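Local coordinates for ectonucleotide pyrophosphatase/phosphodiesterase family member 5 (Mus musculus, PDB 5VEO), which probably hydrolyses phosphodiester or pyrophosphate bonds of nucleotides as a zinc-dependent ectoenzyme, at residues D177-V183 against L321-H325; T56-H62 against S223-M227. The protein carries 1 engineered substitution. All blocks are in the same frame, centred on the assembly; numbering follows the deposited sequence.

Overall arrangement
From the N terminus the chain meets 56-62 first, at the start of helix 58-67 just after strand 45-51, then 177-183, the short helix that follows strand 168-173. The loop after strand 218-222 then returns to close contact 2 across 160 intervening residues, and 321-325 closes contact 1 across 137. Since the second segment of contact 2 comes before that of contact 1, the two loops cross. Strand 323-324, paired with 228-229, brings H325 back to residues that follow strands of the large mixed sheet. The contacts meet directly, H325 being hydrogen-bonded to the 56-62 segment, and both touch AMP.

Contact 1: D177-V183 against L321-H325; sequences DDTGHDV and LLGNH. With ZN (zinc ion), chain D; ZN (zinc ion), chain F; AMP (adenosine monophosphate), chain Q.
H181 and H325 reach the same zinc ion from different segments, part of the two-zinc centre of the alkaline phosphatase superfamily. H181 NE2 binds the metal at 2.0 Å and H325 NE2 at 2.1 Å; the rings meet rim to rim, their planes 45° apart. One turn before H181 on the helix, D177 turns both carboxylate oxygens to this zinc, OD1 closer than OD2, and AMP completes the site through O2P at 1.9 Å.

The other nitrogen of H181 fixes the ring from its far end. ND1 donates to G323 O at 2.8 Å, somewhat bent (148° at the hydrogen) and approaching from above the carbonyl plane. With CG anti to the carbonyl carbon (chi1 -76°), the imidazole spans from G323 on one side to the metal on the other, and L321 CD1 packs 3.7 Å from its ND1. G323 N returns a hydrogen bond to H181 O, so strand and helix are clasped by backbone and side chain together. H325 is steadied likewise: its ND1 donates to T56 O, and its ring stacks with H225. D178, next after D177 on the helix, serves a third, separate zinc, shared with E145, AMP O3' and waters.

At the end of the helix, L322 lies against the backbone, its CD1 3.6 Å from D182 O. A water accepts from L322 N at 3.1 Å and donates to D182 O at 2.8 Å.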
loop_
_atom_site.group_PDB
_atom_site.type_symbol
_atom_site.label_atom_id
_atom_site.label_comp_id
_atom_site.label_asym_id
_atom_site.label_seq_id
_atom_site.Cartn_x
_atom_site.Cartn_y
_atom_site.Cartn_z
ATOM N N ASP A 177 1.103 9.049 6.394
ATOM C CA ASP A 177 2.088 9.095 5.309
ATOM C C ASP A 177 2.519 10.523 4.981
ATOM O O ASP A 177 3.718 10.818 4.868
ATOM C CB ASP A 177 1.515 8.414 4.068
ATOM C CG ASP A 177 2.487 8.391 2.912
ATOM O OD1 ASP A 177 3.404 7.541 2.920
ATOM O OD2 ASP A 177 2.326 9.204 1.965
ATOM N N ASP A 178 1.549 11.420 4.783
ATOM C CA ASP A 178 1.861 12.771 4.314
ATOM C C ASP A 178 2.808 13.481 5.275
ATOM O O ASP A 178 3.843 14.024 4.870
ATOM C CB ASP A 178 0.574 13.584 4.168
ATOM C CG ASP A 178 -0.087 13.414 2.822
ATOM O OD1 ASP A 178 0.525 12.804 1.922
ATOM O OD2 ASP A 178 -1.218 13.907 2.666
ATOM N N THR A 179 2.445 13.521 6.553
ATOM C CA THR A 179 3.299 14.181 7.533
ATOM C C THR A 179 4.601 13.411 7.747
ATOM O O THR A 179 5.659 14.018 7.958
ATOM C CB THR A 179 2.519 14.364 8.836
ATOM O OG1 THR A 179 1.448 15.295 8.614
ATOM C CG2 THR A 179 3.416 14.890 9.942
ATOM N N GLY A 180 4.545 12.077 7.726
ATOM C CA GLY A 180 5.769 11.290 7.830
ATOM C C GLY A 180 6.807 11.676 6.790
ATOM O O GLY A 180 8.001 11.776 7.090
ATOM N N HIS A 181 6.367 11.903 5.551
ATOM C CA HIS A 181 7.285 12.379 4.519
ATOM C C HIS A 181 7.877 13.732 4.888
ATOM O O HIS A 181 9.071 13.973 4.693
ATOM C CB HIS A 181 6.578 12.504 3.178
ATOM C CG HIS A 181 6.332 11.210 2.467
ATOM N ND1 HIS A 181 7.347 10.397 2.015
ATOM C CD2 HIS A 181 5.175 10.605 2.100
ATOM C CE1 HIS A 181 6.829 9.346 1.406
ATOM N NE2 HIS A 181 5.513 9.454 1.430
ATOM N N ASP A 182 7.031 14.646 5.359
ATOM C CA ASP A 182 7.437 16.032 5.562
ATOM C C ASP A 182 8.439 16.169 6.700
ATOM O O ASP A 182 9.414 16.923 6.592
ATOM C CB ASP A 182 6.209 16.893 5.857
ATOM C CG ASP A 182 5.347 17.129 4.637
ATOM O OD1 ASP A 182 5.827 16.893 3.505
ATOM O OD2 ASP A 182 4.184 17.562 4.809
ATOM N N VAL A 183 8.181 15.512 7.826
ATOM C CA VAL A 183 8.997 15.719 9.016
ATOM C C VAL A 183 9.925 14.555 9.323
ATOM O O VAL A 183 10.905 14.751 10.063
ATOM C CB VAL A 183 8.129 16.053 10.247
ATOM C CG1 VAL A 183 7.267 17.266 9.955
ATOM C CG2 VAL A 183 7.302 14.854 10.705
ATOM N N LEU A 321 12.819 14.356 0.802
ATOM C CA LEU A 321 11.881 14.319 1.913
ATOM C C LEU A 321 12.551 13.681 3.121
ATOM O O LEU A 321 13.332 12.741 2.978
ATOM C CB LEU A 321 10.632 13.502 1.559
ATOM C CG LEU A 321 9.833 14.002 0.361
ATOM C CD1 LEU A 321 8.849 12.956 -0.132
ATOM C CD2 LEU A 321 9.109 15.267 0.721
ATOM N N LEU A 322 12.189 14.160 4.321
ATOM C CA LEU A 322 12.801 13.652 5.543
ATOM C C LEU A 322 12.288 12.269 5.922
ATOM O O LEU A 322 12.951 11.561 6.687
ATOM C CB LEU A 322 12.563 14.628 6.692
ATOM C CG LEU A 322 13.463 15.871 6.666
ATOM C CD1 LEU A 322 12.896 16.886 7.636
ATOM C CD2 LEU A 322 14.895 15.492 7.013
ATOM N N GLY A 323 11.142 11.859 5.408
ATOM C CA GLY A 323 10.686 10.488 5.542
ATOM C C GLY A 323 10.426 9.880 4.176
ATOM O O GLY A 323 9.890 10.545 3.276
ATOM N N ASN A 324 10.768 8.607 4.028
ATOM C CA ASN A 324 10.347 7.923 2.820
ATOM C C ASN A 324 10.212 6.422 3.053
ATOM O O ASN A 324 10.536 5.876 4.119
ATOM C CB ASN A 324 11.298 8.215 1.653
ATOM C CG ASN A 324 10.609 8.111 0.285
ATOM O OD1 ASN A 324 9.388 7.957 0.173
ATOM N ND2 ASN A 324 11.415 8.150 -0.763
ATOM N N HIS A 325 9.702 5.766 2.019
ATOM C CA HIS A 325 9.431 4.340 2.009
ATOM C C HIS A 325 9.570 3.877 0.564
ATOM O O HIS A 325 9.785 4.682 -0.345
ATOM C CB HIS A 325 8.036 4.063 2.587
ATOM C CG HIS A 325 6.960 4.825 1.886
ATOM N ND1 HIS A 325 6.312 4.334 0.776
ATOM C CD2 HIS A 325 6.503 6.089 2.060
ATOM C CE1 HIS A 325 5.453 5.241 0.334
ATOM N NE2 HIS A 325 5.566 6.321 1.085
HETATM ZN ZN ZN D . 4.266 7.919 1.017
HETATM ZN ZN ZN F . -1.172 13.164 -0.013
HETATM P P AMP Q . 2.638 6.673 -1.210
HETATM O O1P AMP Q . 3.291 5.660 -2.102
HETATM O O2P AMP Q . 3.608 7.794 -0.818
HETATM O O3P AMP Q . 1.996 6.056 0.030
HETATM O "O5'" AMP Q . 1.443 7.366 -2.018
HETATM C "C5'" AMP Q . 0.356 7.951 -1.285
HETATM C "C4'" AMP Q . -0.206 9.191 -1.923
HETATM O "O4'" AMP Q . -0.995 8.804 -3.040
HETATM C "C3'" AMP Q . -1.155 9.966 -1.006
HETATM O "O3'" AMP Q . -0.546 11.156 -0.555
HETATM C "C2'" AMP Q . -2.370 10.292 -1.880
HETATM O "O2'" AMP Q . -2.743 11.643 -1.897
HETATM C "C1'" AMP Q . -1.950 9.812 -3.255
HETATM N N9 AMP Q . -3.043 9.253 -4.019
HETATM C C8 AMP Q . -3.764 8.153 -3.741
HETATM N N7 AMP Q . -4.683 7.950 -4.717
HETATM C C5 AMP Q . -4.510 8.951 -5.620
HETATM C C6 AMP Q . -5.126 9.353 -6.901
HETATM N N6 AMP Q . -6.134 8.626 -7.417
HETATM N N1 AMP Q . -4.657 10.447 -7.526
HETATM C C2 AMP Q . -3.648 11.191 -7.037
HETATM N N3 AMP Q . -3.026 10.893 -5.885
HETATM C C4 AMP Q . -3.435 9.805 -5.155
HETATM O O HOH W 1 10.931 16.947 4.219
HETATM O O HOH W 2 0.038 14.094 -1.813
HETATM O O HOH W 3 -1.344 15.316 -1.227
HETATM O O HOH W 4 -1.551 15.293 0.971
#

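Contact 2: T56-H62 against S223-M227. Engineered in segment 56-62: A58 (natural residue Thr). With ZN (zinc ion), chain E; AMP (adenosine monophosphate), chain Q.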
loop_
_atom_site.group_PDB
_atom_site.type_symbol
_atom_site.label_atom_id
_atom_site.label_comp_id
_atom_site.label_asym_id
_atom_site.label_seq_id
_atom_site.Cartn_x
_atom_site.Cartn_y
_atom_site.Cartn_z
ATOM N N THR A 56 7.708 -0.984 -1.565
ATOM C CA THR A 56 6.844 -0.689 -0.427
ATOM C C THR A 56 6.260 0.724 -0.546
ATOM O O THR A 56 6.482 1.616 0.299
ATOM C CB THR A 56 7.603 -0.909 0.887
ATOM O OG1 THR A 56 8.832 -0.163 0.906
ATOM C CG2 THR A 56 7.904 -2.388 1.118
ATOM N N LYS A 57 5.478 0.900 -1.624
ATOM C CA LYS A 57 4.739 2.120 -1.947
ATOM C C LYS A 57 3.238 1.832 -2.005
ATOM O O LYS A 57 2.793 0.677 -1.992
ATOM C CB LYS A 57 5.223 2.722 -3.283
ATOM C CG LYS A 57 6.717 3.044 -3.338
ATOM C CD LYS A 57 6.973 4.451 -3.081
ATOM C CE LYS A 57 8.370 4.939 -3.349
ATOM N NZ LYS A 57 8.502 6.209 -2.533
ATOM N N ALA A 58 2.436 2.894 -2.109
ATOM C CA ALA A 58 0.980 2.775 -1.999
ATOM C C ALA A 58 0.358 1.893 -3.077
ATOM O O ALA A 58 -0.479 1.035 -2.774
ATOM C CB ALA A 58 0.341 4.161 -2.042
ATOM N N TYR A 59 0.668 2.137 -4.345
ATOM C CA TYR A 59 -0.179 1.503 -5.346
ATOM C C TYR A 59 0.111 0.004 -5.427
ATOM O O TYR A 59 -0.837 -0.793 -5.461
ATOM C CB TYR A 59 -0.071 2.250 -6.695
ATOM C CG TYR A 59 -1.185 3.270 -6.709
ATOM C CD1 TYR A 59 -1.252 4.261 -5.741
ATOM C CD2 TYR A 59 -2.243 3.155 -7.591
ATOM C CE1 TYR A 59 -2.332 5.140 -5.682
ATOM C CE2 TYR A 59 -3.305 4.031 -7.553
ATOM C CZ TYR A 59 -3.345 5.026 -6.600
ATOM O OH TYR A 59 -4.439 5.861 -6.563
ATOM N N PRO A 60 1.370 -0.446 -5.392
ATOM C CA PRO A 60 1.581 -1.903 -5.339
ATOM C C PRO A 60 0.954 -2.539 -4.106
ATOM O O PRO A 60 0.361 -3.622 -4.194
ATOM C CB PRO A 60 3.110 -2.034 -5.342
ATOM C CG PRO A 60 3.601 -0.807 -5.938
ATOM C CD PRO A 60 2.641 0.276 -5.560
ATOM N N ASN A 61 1.061 -1.892 -2.941
ATOM C CA ASN A 61 0.622 -2.566 -1.723
ATOM C C ASN A 61 -0.885 -2.568 -1.544
ATOM O O ASN A 61 -1.439 -3.573 -1.091
ATOM C CB ASN A 61 1.351 -1.981 -0.525
ATOM C CG ASN A 61 2.647 -2.685 -0.345
ATOM O OD1 ASN A 61 2.686 -3.753 0.265
ATOM N ND2 ASN A 61 3.698 -2.178 -0.985
ATOM N N HIS A 62 -1.579 -1.502 -1.946
ATOM C CA HIS A 62 -3.031 -1.543 -1.855
ATOM C C HIS A 62 -3.602 -2.540 -2.860
ATOM O O HIS A 62 -4.568 -3.246 -2.551
ATOM C CB HIS A 62 -3.642 -0.157 -2.061
ATOM C CG HIS A 62 -3.471 0.788 -0.901
ATOM N ND1 HIS A 62 -2.410 1.654 -0.805
ATOM C CD2 HIS A 62 -4.243 1.018 0.196
ATOM C CE1 HIS A 62 -2.529 2.383 0.295
ATOM N NE2 HIS A 62 -3.634 2.016 0.921
ATOM N N SER A 223 -2.495 -0.794 6.751
ATOM C CA SER A 223 -1.801 0.232 5.991
ATOM C C SER A 223 -1.016 -0.451 4.881
ATOM O O SER A 223 -0.976 -1.687 4.777
ATOM C CB SER A 223 -0.899 1.054 6.911
ATOM O OG SER A 223 -0.345 2.170 6.260
ATOM N N ASP A 224 -0.418 0.374 4.035
ATOM C CA ASP A 224 0.364 -0.105 2.907
ATOM C C ASP A 224 1.839 -0.323 3.233
ATOM O O ASP A 224 2.475 -1.158 2.594
ATOM C CB ASP A 224 0.225 0.847 1.711
ATOM C CG ASP A 224 0.464 2.322 2.032
ATOM O OD1 ASP A 224 0.520 2.762 3.212
ATOM O OD2 ASP A 224 0.593 3.083 1.026
ATOM N N HIS A 225 2.387 0.411 4.195
ATOM C CA HIS A 225 3.820 0.375 4.506
ATOM C C HIS A 225 4.087 1.297 5.685
ATOM O O HIS A 225 3.181 2.012 6.158
ATOM C CB HIS A 225 4.663 0.851 3.309
ATOM C CG HIS A 225 4.257 2.214 2.865
ATOM N ND1 HIS A 225 4.548 3.354 3.591
ATOM C CD2 HIS A 225 3.429 2.605 1.866
ATOM C CE1 HIS A 225 3.924 4.386 3.045
ATOM N NE2 HIS A 225 3.251 3.959 1.990
ATOM N N GLY A 226 5.341 1.327 6.108
ATOM C CA GLY A 226 5.819 2.205 7.148
ATOM C C GLY A 226 6.563 3.405 6.597
ATOM O O GLY A 226 6.162 4.017 5.594
ATOM N N MET A 227 7.650 3.769 7.269
ATOM C CA MET A 227 8.369 4.991 6.932
ATOM C C MET A 227 9.731 4.950 7.611
ATOM O O MET A 227 9.853 4.428 8.720
ATOM C CB MET A 227 7.578 6.229 7.399
ATOM C CG MET A 227 8.070 7.586 6.900
ATOM S SD MET A 227 7.712 7.917 5.147
ATOM C CE MET A 227 5.937 8.029 5.168
HETATM ZN ZN ZN E . 1.514 4.833 1.316
HETATM P P AMP Q . 2.638 6.673 -1.210
HETATM O O1P AMP Q . 3.291 5.660 -2.102
HETATM O O2P AMP Q . 3.608 7.794 -0.818
HETATM O O3P AMP Q . 1.996 6.056 0.030
HETATM O "O5'" AMP Q . 1.443 7.366 -2.018
HETATM C "C5'" AMP Q . 0.356 7.951 -1.285
HETATM C "C4'" AMP Q . -0.206 9.191 -1.923
HETATM O "O4'" AMP Q . -0.995 8.804 -3.040
HETATM C "C3'" AMP Q . -1.155 9.966 -1.006
HETATM O "O3'" AMP Q . -0.546 11.156 -0.555
HETATM C "C2'" AMP Q . -2.370 10.292 -1.880
HETATM O "O2'" AMP Q . -2.743 11.643 -1.897
HETATM C "C1'" AMP Q . -1.950 9.812 -3.255
HETATM N N9 AMP Q . -3.043 9.253 -4.019
HETATM C C8 AMP Q . -3.764 8.153 -3.741
HETATM N N7 AMP Q . -4.683 7.950 -4.717
HETATM C C5 AMP Q . -4.510 8.951 -5.620
HETATM C C6 AMP Q . -5.126 9.353 -6.901
HETATM N N6 AMP Q . -6.134 8.626 -7.417
HETATM N N1 AMP Q . -4.657 10.447 -7.526
HETATM C C2 AMP Q . -3.648 11.191 -7.037
HETATM N N3 AMP Q . -3.026 10.893 -5.885
HETATM C C4 AMP Q . -3.435 9.805 -5.155
#
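A58 O, on the residue that D224 touches, is gripped twice by H62: by the backbone N and by ring ND1, the latter at 2.8 Å. Chi1 of -74° sets CG beside the backbone N, and the ring folds back along its own helix with A58 O close to its plane. This leaves CE1 3.3 Å from D224 OD2, ring and carboxylate crossing obliquely, while NE2 is hydrogen-bonded to S20 OG. With an alanine at H62, A58 O would probably lose its second donor, S20 OG would be left without its mate, and a gap would open beside D224 OD2 where CE1 had packed.

D224 OD2 binds the other zinc of the two-metal centre at 2.0 Å and lies 3.1 Å from A58 CA; the second oxygen, OD1, accepts from G23 N and sits over one face of H225, offset toward its rim. H225 NE2 joins the same metal, as do D22 and AMP O3P. The H225 ring cannot turn easily, because ND1 gives a nearly straight bond (160° at the hydrogen) to G226 O at 2.7 Å, in the ring plane. T56 O approaches this ring obliquely, 3.4 Å from CG.

N61 CB packs against D224 CB at 3.8 Å, and N61 ND2 donates to K57 O, the N-cap carbonyl; N61 OD1 accepts from V53 N.

A58 is engineered from threonine, the residue expected to act as nucleophile in this family, and this form is inactive. Its N donates to AMP O1P at 2.9 Å from the first turn of the helix. Two zincs and the helix N terminus hold the phosphate; in a substrate the same grip would probably draw off negative charge and favour attack on phosphorus.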